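Local coordinates for FAD-binding oxidoreductase (Gulosibacter chungangensis, PDB 7PBG), which oxidises 4-alkylphenols such as 4-ethylphenol with a covalently bound FAD, a dehydrogenation that gives 4-vinylphenol, at residues D131-T134 against L135-V139; P209-L212 against G213-E217; F283-A286 against C287-R291; R349-T352 against N353-P357; A370-E373 against L374-V378. All blocks are in the same frame, centred on the assembly; numbering follows the deposited sequence.

Contact 1 (D131-T134 against L135-V139)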
loop_
_atom_site.group_PDB
_atom_site.type_symbol
_atom_site.label_atom_id
_atom_site.label_comp_id
_atom_site.label_asym_id
_atom_site.label_seq_id
_atom_site.Cartn_x
_atom_site.Cartn_y
_atom_site.Cartn_z
ATOM N N ASP A 131 18.082 13.149 5.539
ATOM C CA ASP A 131 18.723 12.043 4.806
ATOM C C ASP A 131 18.829 10.864 5.757
ATOM O O ASP A 131 18.519 10.993 6.946
ATOM C CB ASP A 131 20.054 12.405 4.141
ATOM C CG ASP A 131 21.130 12.953 5.045
ATOM O OD1 ASP A 131 21.010 12.801 6.279
ATOM O OD2 ASP A 131 22.115 13.468 4.499
ATOM N N TYR A 132 19.235 9.730 5.207
ATOM C CA TYR A 132 19.277 8.487 6.008
ATOM C C TYR A 132 20.284 8.701 7.119
ATOM O O TYR A 132 20.054 8.243 8.244
ATOM C CB TYR A 132 19.645 7.313 5.122
ATOM C CG TYR A 132 18.557 6.936 4.156
ATOM C CD1 TYR A 132 17.277 6.629 4.584
ATOM C CD2 TYR A 132 18.781 7.052 2.803
ATOM C CE1 TYR A 132 16.322 6.212 3.663
ATOM C CE2 TYR A 132 17.805 6.723 1.877
ATOM C CZ TYR A 132 16.544 6.372 2.312
ATOM O OH TYR A 132 15.534 6.015 1.432
ATOM N N LYS A 133 21.407 9.345 6.822
ATOM C CA LYS A 133 22.444 9.589 7.871
ATOM C C LYS A 133 21.813 10.340 9.051
ATOM O O LYS A 133 21.950 9.899 10.206
ATOM C CB LYS A 133 23.633 10.364 7.309
ATOM C CG LYS A 133 24.696 10.759 8.326
ATOM C CD LYS A 133 25.953 11.296 7.639
ATOM C CE LYS A 133 27.002 11.808 8.602
ATOM N NZ LYS A 133 26.739 13.225 8.942
ATOM N N THR A 134 21.115 11.445 8.770
ATOM C CA THR A 134 20.522 12.307 9.805
ATOM C C THR A 134 19.471 11.557 10.625
ATOM O O THR A 134 19.469 11.686 11.859
ATOM C CB THR A 134 19.939 13.566 9.167
ATOM O OG1 THR A 134 21.080 14.191 8.594
ATOM C CG2 THR A 134 19.273 14.453 10.197
ATOM N N LEU A 135 18.581 10.785 9.964
ATOM C CA LEU A 135 17.508 10.118 10.700
ATOM C C LEU A 135 18.148 9.037 11.557
ATOM O O LEU A 135 17.747 8.937 12.700
ATOM C CB LEU A 135 16.482 9.530 9.728
ATOM C CG LEU A 135 15.304 8.858 10.421
ATOM C CD1 LEU A 135 14.520 9.836 11.266
ATOM C CD2 LEU A 135 14.386 8.169 9.391
ATOM N N TYR A 136 19.185 8.366 11.054
ATOM C CA TYR A 136 19.883 7.322 11.823
ATOM C C TYR A 136 20.444 7.965 13.084
ATOM O O TYR A 136 20.242 7.418 14.207
ATOM C CB TYR A 136 20.962 6.680 10.985
ATOM C CG TYR A 136 21.870 5.816 11.797
ATOM C CD1 TYR A 136 21.402 4.614 12.265
ATOM C CD2 TYR A 136 23.131 6.252 12.146
ATOM C CE1 TYR A 136 22.221 3.792 13.005
ATOM C CE2 TYR A 136 23.944 5.462 12.936
ATOM C CZ TYR A 136 23.474 4.245 13.383
ATOM O OH TYR A 136 24.275 3.443 14.159
ATOM N N GLU A 137 21.124 9.075 12.911
ATOM C CA GLU A 137 21.762 9.759 14.069
ATOM C C GLU A 137 20.668 10.216 15.047
ATOM O O GLU A 137 20.840 10.014 16.253
ATOM C CB GLU A 137 22.627 10.916 13.578
ATOM C CG GLU A 137 23.927 10.405 12.953
ATOM C CD GLU A 137 24.840 11.429 12.321
ATOM O OE1 GLU A 137 24.463 12.604 12.301
ATOM O OE2 GLU A 137 25.881 11.012 11.795
ATOM N N ALA A 138 19.570 10.791 14.553
ATOM C CA ALA A 138 18.480 11.305 15.419
ATOM C C ALA A 138 17.859 10.162 16.213
ATOM O O ALA A 138 17.638 10.350 17.405
ATOM C CB ALA A 138 17.457 12.061 14.638
ATOM N N VAL A 139 17.671 8.987 15.594
ATOM C CA VAL A 139 17.098 7.817 16.286
ATOM C C VAL A 139 18.135 7.338 17.303
ATOM O O VAL A 139 17.752 7.085 18.443
ATOM C CB VAL A 139 16.651 6.733 15.285
ATOM C CG1 VAL A 139 16.262 5.455 15.982
ATOM C CG2 VAL A 139 15.526 7.250 14.405
#
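The ring of Tyr136 carries Lys133 O at its edge, close to the ring plane, while Tyr136 CB packs 3.3 Å from Tyr132 O. Both carbonyls belong to the first turn of helix 132-142, and CG of Tyr136 lies anti to the backbone N (chi1 169°), leading the ring away from that turn. The carboxylate of Glu137 lies one turn after Lys133. The extended lysine chain carries CE to 3.5 Å from Glu137 OE2, and the bend at chi4 (-86°) sets NZ 3.7 Å from the same oxygen, a long salt bridge between the two crossing chains. Glu137 CG also packs 3.4 Å from Lys133 O. At the start of the helix Asp131 is the N-cap: Thr134 N donates to Asp131 OD1 (2.8 Å, 158°), and the i to i+4 bonds begin with Leu135 N to Asp131 O at 3.0 Å. On the side facing the cofactor, Tyr132 packs against Asn161, an FAD-binding residue. The chemistry implies a helix start held by the cap together with the regular backbone bonds; the cap's negative charge at the N-terminal end should be favourable for the helix dipole, with the Lys133-Glu137 pair adding a weaker attraction.

Contact 2 (P209-L212 against G213-E217)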
loop_
_atom_site.group_PDB
_atom_site.type_symbol
_atom_site.label_atom_id
_atom_site.label_comp_id
_atom_site.label_asym_id
_atom_site.label_seq_id
_atom_site.Cartn_x
_atom_site.Cartn_y
_atom_site.Cartn_z
ATOM N N PRO A 209 -2.888 4.315 7.269
ATOM C CA PRO A 209 -2.954 4.864 5.907
ATOM C C PRO A 209 -4.361 4.695 5.322
ATOM O O PRO A 209 -4.573 3.853 4.483
ATOM C CB PRO A 209 -1.935 4.008 5.162
ATOM C CG PRO A 209 -2.012 2.684 5.824
ATOM C CD PRO A 209 -2.274 2.979 7.286
ATOM N N GLY A 210 -5.286 5.482 5.858
ATOM C CA GLY A 210 -6.719 5.417 5.550
ATOM C C GLY A 210 -7.444 6.651 6.030
ATOM O O GLY A 210 -6.886 7.482 6.771
ATOM N N GLN A 211 -8.686 6.737 5.610
ATOM C CA GLN A 211 -9.636 7.858 5.717
ATOM C C GLN A 211 -10.924 7.241 5.187
ATOM O O GLN A 211 -10.803 6.260 4.483
ATOM C CB GLN A 211 -9.238 9.043 4.822
ATOM C CG GLN A 211 -9.099 8.711 3.333
ATOM C CD GLN A 211 -8.045 7.662 3.051
ATOM O OE1 GLN A 211 -6.878 7.913 3.303
ATOM N NE2 GLN A 211 -8.425 6.495 2.503
ATOM N N LEU A 212 -12.055 7.895 5.353
ATOM C CA LEU A 212 -13.225 7.571 4.519
ATOM C C LEU A 212 -12.881 7.982 3.085
ATOM O O LEU A 212 -12.537 9.131 2.858
ATOM C CB LEU A 212 -14.442 8.358 5.002
ATOM C CG LEU A 212 -15.752 7.926 4.351
ATOM C CD1 LEU A 212 -16.262 6.633 4.923
ATOM C CD2 LEU A 212 -16.808 8.996 4.512
ATOM N N GLY A 213 -13.097 7.082 2.143
ATOM C CA GLY A 213 -12.816 7.350 0.736
ATOM C C GLY A 213 -11.448 6.843 0.297
ATOM O O GLY A 213 -10.801 5.990 0.918
ATOM N N PRO A 214 -11.021 7.310 -0.886
ATOM C CA PRO A 214 -9.870 6.741 -1.547
ATOM C C PRO A 214 -8.549 6.995 -0.833
ATOM O O PRO A 214 -8.329 8.019 -0.174
ATOM C CB PRO A 214 -9.879 7.364 -2.938
ATOM C CG PRO A 214 -10.680 8.616 -2.810
ATOM C CD PRO A 214 -11.654 8.379 -1.672
ATOM N N SER A 215 -7.662 6.035 -0.984
ATOM C CA SER A 215 -6.275 6.117 -0.475
ATOM C C SER A 215 -5.434 6.757 -1.572
ATOM O O SER A 215 -5.310 6.125 -2.651
ATOM C CB SER A 215 -5.762 4.752 -0.085
ATOM O OG SER A 215 -6.379 4.315 1.122
ATOM N N ILE A 216 -4.929 7.979 -1.344
ATOM C CA ILE A 216 -4.328 8.765 -2.464
ATOM C C ILE A 216 -2.830 9.043 -2.238
ATOM O O ILE A 216 -2.246 9.706 -3.076
ATOM C CB ILE A 216 -5.101 10.073 -2.692
ATOM C CG1 ILE A 216 -5.061 10.994 -1.471
ATOM C CG2 ILE A 216 -6.513 9.734 -3.122
ATOM C CD1 ILE A 216 -5.661 12.363 -1.706
ATOM N N GLU A 217 -2.182 8.504 -1.209
ATOM C CA GLU A 217 -0.713 8.779 -1.087
ATOM C C GLU A 217 0.038 8.201 -2.302
ATOM O O GLU A 217 1.077 8.790 -2.684
ATOM C CB GLU A 217 -0.115 8.190 0.185
ATOM C CG GLU A 217 -0.472 9.028 1.404
ATOM C CD GLU A 217 0.021 8.545 2.752
ATOM O OE1 GLU A 217 0.908 7.623 2.798
ATOM O OE2 GLU A 217 -0.419 9.152 3.761
HETATM O O HOH W 1 -4.529 9.081 1.175
#
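Gln211 bridges an irregular loop, between strand 191-193 and strand 226-237, that lies at the dimer interface; its amide reaches across the bend to Gly213 and Ser215. From CB the chain turns into the bend: CG sits between the backbone N and the carbonyl carbon (chi1 57°), and a second bend at chi2 folds the amide back over the following residues. CG and then CD pass Pro214 O, CD at 3.3 Å. At the tip NE2 divides its two hydrogens. One goes to Gly213 O at 2.9 Å, where the donor stands well above the carbonyl plane and so misses the lone pairs; the other goes to Ser215 OG at 3.3 Å, close to the amide plane and fairly straight (162°). Pro214 O also lies near NE2, but the angle is too poor for a bond. Gly213 has a positive phi (96°), and with its backbone angles a CB would be jammed against Leu212 O, which explains the glycine. The second subunit packs on the loop: its Gln222 OE1 accepts from Gly213 N, and its Tyr490 and Val486 touch Gln211 and Leu212. The remaining atom of the amide, Gln211 OE1, receives a weak 3.4 Å bond from a water whose oxygen accepts from Ile216 N at 2.8 Å.

Contact 3 (F283-A286 against C287-R291)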
loop_
_atom_site.group_PDB
_atom_site.type_symbol
_atom_site.label_atom_id
_atom_site.label_comp_id
_atom_site.label_asym_id
_atom_site.label_seq_id
_atom_site.Cartn_x
_atom_site.Cartn_y
_atom_site.Cartn_z
ATOM N N PHE A 283 29.945 -5.831 -9.646
ATOM C CA PHE A 283 29.297 -4.852 -8.745
ATOM C C PHE A 283 30.102 -4.838 -7.453
ATOM O O PHE A 283 30.528 -3.778 -6.976
ATOM C CB PHE A 283 27.820 -5.208 -8.614
ATOM C CG PHE A 283 26.933 -4.102 -8.114
ATOM C CD1 PHE A 283 25.588 -4.147 -8.403
ATOM C CD2 PHE A 283 27.433 -3.032 -7.395
ATOM C CE1 PHE A 283 24.747 -3.147 -7.955
ATOM C CE2 PHE A 283 26.592 -2.014 -6.960
ATOM C CZ PHE A 283 25.241 -2.109 -7.187
ATOM N N ASP A 284 30.374 -6.023 -6.894
ATOM C CA ASP A 284 31.135 -6.055 -5.625
ATOM C C ASP A 284 32.519 -5.461 -5.852
ATOM O O ASP A 284 32.991 -4.687 -5.000
ATOM C CB ASP A 284 31.232 -7.463 -5.031
ATOM C CG ASP A 284 30.243 -7.772 -3.904
ATOM O OD1 ASP A 284 29.369 -6.902 -3.564
ATOM O OD2 ASP A 284 30.382 -8.887 -3.346
ATOM N N ALA A 285 33.214 -5.874 -6.899
ATOM C CA ALA A 285 34.570 -5.366 -7.192
ATOM C C ALA A 285 34.548 -3.833 -7.232
ATOM O O ALA A 285 35.374 -3.182 -6.613
ATOM C CB ALA A 285 35.049 -5.975 -8.491
ATOM N N ALA A 286 33.562 -3.257 -7.885
ATOM C CA ALA A 286 33.533 -1.789 -8.086
ATOM C C ALA A 286 33.323 -1.032 -6.755
ATOM O O ALA A 286 33.640 0.163 -6.702
ATOM C CB ALA A 286 32.490 -1.472 -9.109
ATOM N N CYS A 287 32.907 -1.726 -5.682
ATOM C CA CYS A 287 32.763 -1.132 -4.346
ATOM C C CYS A 287 34.067 -1.100 -3.567
ATOM O O CYS A 287 34.115 -0.366 -2.553
ATOM C CB CYS A 287 31.657 -1.822 -3.561
ATOM S SG CYS A 287 30.036 -1.543 -4.318
ATOM N N VAL A 288 35.071 -1.871 -3.963
ATOM C CA VAL A 288 36.318 -2.055 -3.172
ATOM C C VAL A 288 37.551 -1.950 -4.047
ATOM O O VAL A 288 38.643 -2.148 -3.523
ATOM C CB VAL A 288 36.365 -3.407 -2.458
ATOM C CG1 VAL A 288 35.337 -3.458 -1.347
ATOM C CG2 VAL A 288 36.245 -4.552 -3.447
ATOM N N SER A 289 37.389 -1.556 -5.297
ATOM C CA SER A 289 38.538 -1.480 -6.220
ATOM C C SER A 289 38.178 -0.648 -7.439
ATOM O O SER A 289 36.993 -0.441 -7.692
ATOM C CB SER A 289 38.982 -2.845 -6.605
ATOM O OG SER A 289 38.009 -3.466 -7.470
ATOM N N LYS A 290 39.190 -0.338 -8.239
ATOM C CA LYS A 290 39.047 0.383 -9.530
ATOM C C LYS A 290 39.290 -0.599 -10.677
ATOM O O LYS A 290 39.933 -1.636 -10.492
ATOM C CB LYS A 290 40.066 1.517 -9.621
ATOM C CG LYS A 290 39.872 2.612 -8.598
ATOM C CD LYS A 290 40.743 3.828 -8.879
ATOM C CE LYS A 290 40.376 4.994 -7.984
ATOM N NZ LYS A 290 40.439 4.596 -6.560
ATOM N N ARG A 291 38.715 -0.286 -11.822
ATOM C CA ARG A 291 38.704 -1.184 -12.985
ATOM C C ARG A 291 40.111 -1.620 -13.354
ATOM O O ARG A 291 40.320 -2.783 -13.678
ATOM C CB ARG A 291 38.156 -0.414 -14.182
ATOM C CG ARG A 291 37.680 -1.323 -15.302
ATOM C CD ARG A 291 37.142 -0.497 -16.433
ATOM N NE ARG A 291 36.381 -1.283 -17.426
ATOM C CZ ARG A 291 36.865 -1.839 -18.526
ATOM N NH1 ARG A 291 38.143 -1.726 -18.845
ATOM N NH2 ARG A 291 36.043 -2.516 -19.324
#
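Cys287 turns its sulfur back along the helix to the ring of Phe283, one turn earlier, with SG 4.3 Å from Phe283 CD2. The sulfur is 5.4 Å from the ring centroid and 74° off the ring normal, so this sulfur-aromatic contact is an oblique one. It is reached because SG lies anti to the carbonyl carbon, beside the backbone N (chi1 -66°). The side chain of Phe283 also approaches the FAD, to about 5 Å between nearest atoms. The backbone beneath is already tightening as the helix ends: Cys287 N bonds to Asp284 O at 3.0 Å, three residues back, and only weakly to Phe283 O four back. The next carbonyl, Ala285 O, is gripped twice and from opposite faces of its plane, by Val288 N (3.0 Å, 163°) and by Ser289 OG (2.8 Å). Both donors stand well above the carbonyl plane. Val288 CG2 packs 3.6 Å from Asp284 O. Ser289 OG has a second partner in Trp294 NE1, which ties the helix end to the chain that follows. Asp284 is held by Arg279 and Tyr321. Around helix 281-288, Phe283 and Ala286 lean on Leu428 of strand 426-433, Cys287 and Val288 on Leu367 of helix 363-375, and Ala285 and Val288 on Leu313 of helix 303-313.

Contact 4 (R349-T352 against N353-P357); sequences RFET and NETLP
An ST motif ends strand 349-352, the outermost strand on one side of the eight-stranded antiparallel sheet, and turns the chain into a short helical bend. Thr352 supplies both halves of the motif. Its OG1 accepts from Thr355 N at 3.2 Å (160°), with a weak second bond from Glu354 N, while its carbonyl O accepts from Leu356 N at 2.9 Å. Thr355 answers in return: Thr352 N donates to Thr355 OG1 at 3.0 Å (162°), so the two threonines exchange side-chain-to-backbone bonds. Thr355 OG1 sits between its own backbone N and carbonyl carbon (chi1 71°), which sets it within bonding distance of Thr352 N. The same hydroxyl then donates its hydrogen bond to Glu351 OE1 at 2.7 Å, which receives it on the anti lone pair. Two bonds of opposite sense therefore fix the rotation of the hydroxyl. The second carboxylate oxygen is held as well: Arg349 NH1 makes a salt bridge to Glu351 OE2 at 2.8 Å, with the oxygen in the guanidinium plane. Glu351 CB packs on Leu356 CB, and Leu356 in turn leans on Leu368 of helix 363-375. Asn353 OD1 accepts from Ser244 N of the adjacent strand, and Glu354 OE1 pairs with Arg328. A water lying 2.7 Å from Thr352 OG1 donates to Glu354 OE1 at 2.8 Å.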
loop_
_atom_site.group_PDB
_atom_site.type_symbol
_atom_site.label_atom_id
_atom_site.label_comp_id
_atom_site.label_asym_id
_atom_site.label_seq_id
_atom_site.Cartn_x
_atom_site.Cartn_y
_atom_site.Cartn_z
ATOM N N ARG A 349 29.873 -21.339 -1.212
ATOM C CA ARG A 349 30.533 -21.100 0.101
ATOM C C ARG A 349 29.709 -20.075 0.893
ATOM O O ARG A 349 29.287 -19.050 0.346
ATOM C CB ARG A 349 31.973 -20.627 -0.052
ATOM C CG ARG A 349 32.678 -20.441 1.286
ATOM C CD ARG A 349 34.173 -20.293 1.116
ATOM N NE ARG A 349 34.497 -19.183 0.249
ATOM C CZ ARG A 349 34.577 -17.904 0.627
ATOM N NH1 ARG A 349 34.356 -17.565 1.871
ATOM N NH2 ARG A 349 34.865 -16.954 -0.258
ATOM N N PHE A 350 29.474 -20.373 2.156
ATOM C CA PHE A 350 28.607 -19.571 3.036
ATOM C C PHE A 350 29.472 -18.940 4.136
ATOM O O PHE A 350 30.265 -19.653 4.764
ATOM C CB PHE A 350 27.506 -20.456 3.615
ATOM C CG PHE A 350 26.471 -19.741 4.422
ATOM C CD1 PHE A 350 25.345 -19.199 3.806
ATOM C CD2 PHE A 350 26.629 -19.568 5.788
ATOM C CE1 PHE A 350 24.395 -18.527 4.550
ATOM C CE2 PHE A 350 25.637 -18.961 6.545
ATOM C CZ PHE A 350 24.529 -18.440 5.928
ATOM N N GLU A 351 29.227 -17.683 4.432
ATOM C CA GLU A 351 29.889 -16.978 5.576
ATOM C C GLU A 351 28.844 -16.108 6.271
ATOM O O GLU A 351 27.916 -15.641 5.626
ATOM C CB GLU A 351 31.053 -16.111 5.116
ATOM C CG GLU A 351 32.149 -16.800 4.327
ATOM C CD GLU A 351 32.921 -17.882 5.073
ATOM O OE1 GLU A 351 32.868 -17.916 6.340
ATOM O OE2 GLU A 351 33.631 -18.637 4.392
ATOM N N THR A 352 29.084 -15.792 7.532
ATOM C CA THR A 352 28.308 -14.774 8.248
ATOM C C THR A 352 29.284 -13.688 8.656
ATOM O O THR A 352 30.470 -13.886 8.525
ATOM C CB THR A 352 27.611 -15.367 9.478
ATOM O OG1 THR A 352 28.615 -15.602 10.457
ATOM C CG2 THR A 352 26.863 -16.655 9.215
ATOM N N ASN A 353 28.768 -12.586 9.168
ATOM C CA ASN A 353 29.631 -11.480 9.640
ATOM C C ASN A 353 30.369 -11.920 10.882
ATOM O O ASN A 353 31.304 -11.166 11.290
ATOM C CB ASN A 353 28.871 -10.178 9.825
ATOM C CG ASN A 353 27.732 -10.279 10.797
ATOM O OD1 ASN A 353 26.746 -10.950 10.506
ATOM N ND2 ASN A 353 27.872 -9.627 11.947
ATOM N N GLU A 354 29.987 -13.040 11.510
ATOM C CA GLU A 354 30.803 -13.601 12.613
ATOM C C GLU A 354 31.972 -14.431 12.069
ATOM O O GLU A 354 33.019 -14.369 12.664
ATOM C CB GLU A 354 29.973 -14.422 13.599
ATOM C CG GLU A 354 28.972 -13.607 14.342
ATOM C CD GLU A 354 27.972 -14.394 15.182
ATOM O OE1 GLU A 354 27.733 -15.572 14.904
ATOM O OE2 GLU A 354 27.351 -13.779 16.026
ATOM N N THR A 355 31.792 -15.252 11.035
ATOM C CA THR A 355 32.880 -16.087 10.463
ATOM C C THR A 355 33.771 -15.264 9.525
ATOM O O THR A 355 34.919 -15.639 9.336
ATOM C CB THR A 355 32.331 -17.335 9.779
ATOM O OG1 THR A 355 31.673 -16.933 8.570
ATOM C CG2 THR A 355 31.404 -18.124 10.672
ATOM N N LEU A 356 33.270 -14.163 8.998
ATOM C CA LEU A 356 34.031 -13.263 8.124
ATOM C C LEU A 356 33.844 -11.867 8.698
ATOM O O LEU A 356 33.205 -10.996 8.099
ATOM C CB LEU A 356 33.486 -13.348 6.703
ATOM C CG LEU A 356 34.280 -12.557 5.676
ATOM C CD1 LEU A 356 35.595 -13.251 5.372
ATOM C CD2 LEU A 356 33.453 -12.384 4.427
ATOM N N PRO A 357 34.425 -11.601 9.886
ATOM C CA PRO A 357 34.293 -10.286 10.508
ATOM C C PRO A 357 35.139 -9.264 9.745
ATOM O O PRO A 357 36.065 -9.640 9.022
ATOM C CB PRO A 357 34.834 -10.506 11.933
ATOM C CG PRO A 357 35.874 -11.554 11.692
ATOM C CD PRO A 357 35.300 -12.491 10.646
HETATM O O HOH W 2 27.889 -17.149 12.558
#

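Contact 5 (A370-E373 against L374-V378)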
loop_
_atom_site.group_PDB
_atom_site.type_symbol
_atom_site.label_atom_id
_atom_site.label_comp_id
_atom_site.label_asym_id
_atom_site.label_seq_id
_atom_site.Cartn_x
_atom_site.Cartn_y
_atom_site.Cartn_z
ATOM N N ALA A 370 29.579 -3.851 4.698
ATOM C CA ALA A 370 28.798 -2.766 4.104
ATOM C C ALA A 370 27.325 -3.201 4.006
ATOM O O ALA A 370 26.405 -2.393 4.332
ATOM C CB ALA A 370 29.392 -2.416 2.769
ATOM N N ARG A 371 27.073 -4.444 3.604
ATOM C CA ARG A 371 25.684 -4.927 3.490
ATOM C C ARG A 371 25.088 -5.156 4.866
ATOM O O ARG A 371 23.883 -4.875 5.060
ATOM C CB ARG A 371 25.609 -6.194 2.639
ATOM C CG ARG A 371 26.184 -6.036 1.239
ATOM C CD ARG A 371 25.762 -4.797 0.507
ATOM N NE ARG A 371 24.323 -4.610 0.352
ATOM C CZ ARG A 371 23.770 -3.689 -0.435
ATOM N NH1 ARG A 371 22.458 -3.642 -0.595
ATOM N NH2 ARG A 371 24.555 -2.863 -1.110
ATOM N N HIS A 372 25.867 -5.736 5.777
ATOM C CA HIS A 372 25.413 -5.950 7.153
ATOM C C HIS A 372 24.943 -4.612 7.725
ATOM O O HIS A 372 23.934 -4.579 8.424
ATOM C CB HIS A 372 26.536 -6.570 7.953
ATOM C CG HIS A 372 26.184 -6.740 9.390
ATOM N ND1 HIS A 372 25.204 -7.587 9.784
ATOM C CD2 HIS A 372 26.704 -6.178 10.505
ATOM C CE1 HIS A 372 25.136 -7.572 11.099
ATOM N NE2 HIS A 372 26.049 -6.706 11.574
ATOM N N GLU A 373 25.687 -3.543 7.477
ATOM C CA GLU A 373 25.306 -2.205 7.948
ATOM C C GLU A 373 23.938 -1.829 7.359
ATOM O O GLU A 373 22.986 -1.525 8.152
ATOM C CB GLU A 373 26.396 -1.207 7.617
ATOM C CG GLU A 373 27.508 -1.203 8.632
ATOM C CD GLU A 373 28.594 -0.194 8.343
ATOM O OE1 GLU A 373 28.575 0.414 7.237
ATOM O OE2 GLU A 373 29.522 -0.085 9.186
ATOM N N LEU A 374 23.811 -1.883 6.032
ATOM C CA LEU A 374 22.532 -1.440 5.414
ATOM C C LEU A 374 21.395 -2.291 5.974
ATOM O O LEU A 374 20.309 -1.743 6.218
ATOM C CB LEU A 374 22.580 -1.561 3.891
ATOM C CG LEU A 374 23.600 -0.665 3.210
ATOM C CD1 LEU A 374 23.546 -0.850 1.731
ATOM C CD2 LEU A 374 23.430 0.812 3.551
ATOM N N ASN A 375 21.619 -3.592 6.099
ATOM C CA ASN A 375 20.552 -4.566 6.457
ATOM C C ASN A 375 20.181 -4.437 7.933
ATOM O O ASN A 375 19.145 -4.997 8.325
ATOM C CB ASN A 375 20.898 -6.025 6.155
ATOM C CG ASN A 375 21.157 -6.224 4.693
ATOM O OD1 ASN A 375 20.991 -5.277 3.897
ATOM N ND2 ASN A 375 21.528 -7.446 4.351
ATOM N N THR A 376 21.032 -3.786 8.723
ATOM C CA THR A 376 20.758 -3.585 10.163
ATOM C C THR A 376 20.401 -2.127 10.459
ATOM O O THR A 376 20.386 -1.753 11.630
ATOM C CB THR A 376 21.910 -4.080 11.044
ATOM O OG1 THR A 376 23.119 -3.375 10.758
ATOM C CG2 THR A 376 22.117 -5.574 10.936
ATOM N N GLY A 377 20.170 -1.320 9.425
ATOM C CA GLY A 377 19.670 0.037 9.580
ATOM C C GLY A 377 20.773 1.061 9.773
ATOM O O GLY A 377 20.442 2.187 10.139
ATOM N N VAL A 378 22.023 0.710 9.489
ATOM C CA VAL A 378 23.180 1.630 9.624
ATOM C C VAL A 378 23.530 2.115 8.242
ATOM O O VAL A 378 24.016 1.349 7.412
ATOM C CB VAL A 378 24.384 0.949 10.259
ATOM C CG1 VAL A 378 25.552 1.933 10.379
ATOM C CG2 VAL A 378 24.017 0.369 11.589
HETATM O O HOH W 3 22.034 -5.711 1.454
#
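Glu373 O is gripped from opposite faces of its plane, by Thr376 N at 3.0 Å and by Val378 N at 2.8 Å. The second bond, with Gly377 N to Leu374 O, makes the Schellman motif that ends helix 363-375; Gly377, at positive phi (88°), is its C-prime residue. Next to it Thr376 OG1 donates to His372 O at 2.7 Å. With OG1 placed there (chi1 61°), CG2 goes over one face of the His372 ring, 4.0 Å from its centroid and 29° off the normal, a CH-pi contact. Arg371, bent at chi2 and chi3, brings its guanidinium against Leu374 CD1, which stands 3.5 Å above its plane, over its centre, while a water at the edge accepts from Arg371 NE and donates to Asn375 OD1 at 2.7 Å. Arg371 NH2 makes a salt bridge to Glu152, and the guanidinium a cation-pi contact with Tyr169, both FAD-binding residues. Glu373 is tied to Asn380 beyond the helix end. On the sheet side Asn375 ND2 bonds to Thr323 of strand 318-326 and His372 ND1 to Ser244 of strand 241-249, so the helix end lies against neighbouring strands of the eight-stranded sheet.

In the fold
The five local contacts follow one another along the chain. Contact 1 belongs to the FAD-binding range, and contact 5 to the C-terminal oxidase range; their centres are about 14 Å apart, and they touch where Tyr136 CD1 meets Gly377 O at 3.4 Å, joining the two regions. The side chains of Tyr132 and Arg371 come within about 5 and 6 Å of the FAD. Contacts 3, 4 and 5 are all tied to the eight-stranded antiparallel sheet: contact 4 ends its outer strand 349-352, and contacts 3 and 5 are helix ends about 18 Å apart between centres. Contact 4 also packs on contact 5, Asn353 against His372. Contact 2 lies about 28 Å from contact 1 and 44 Å from contact 3 between centres, at the dimer interface and away from the flavin site.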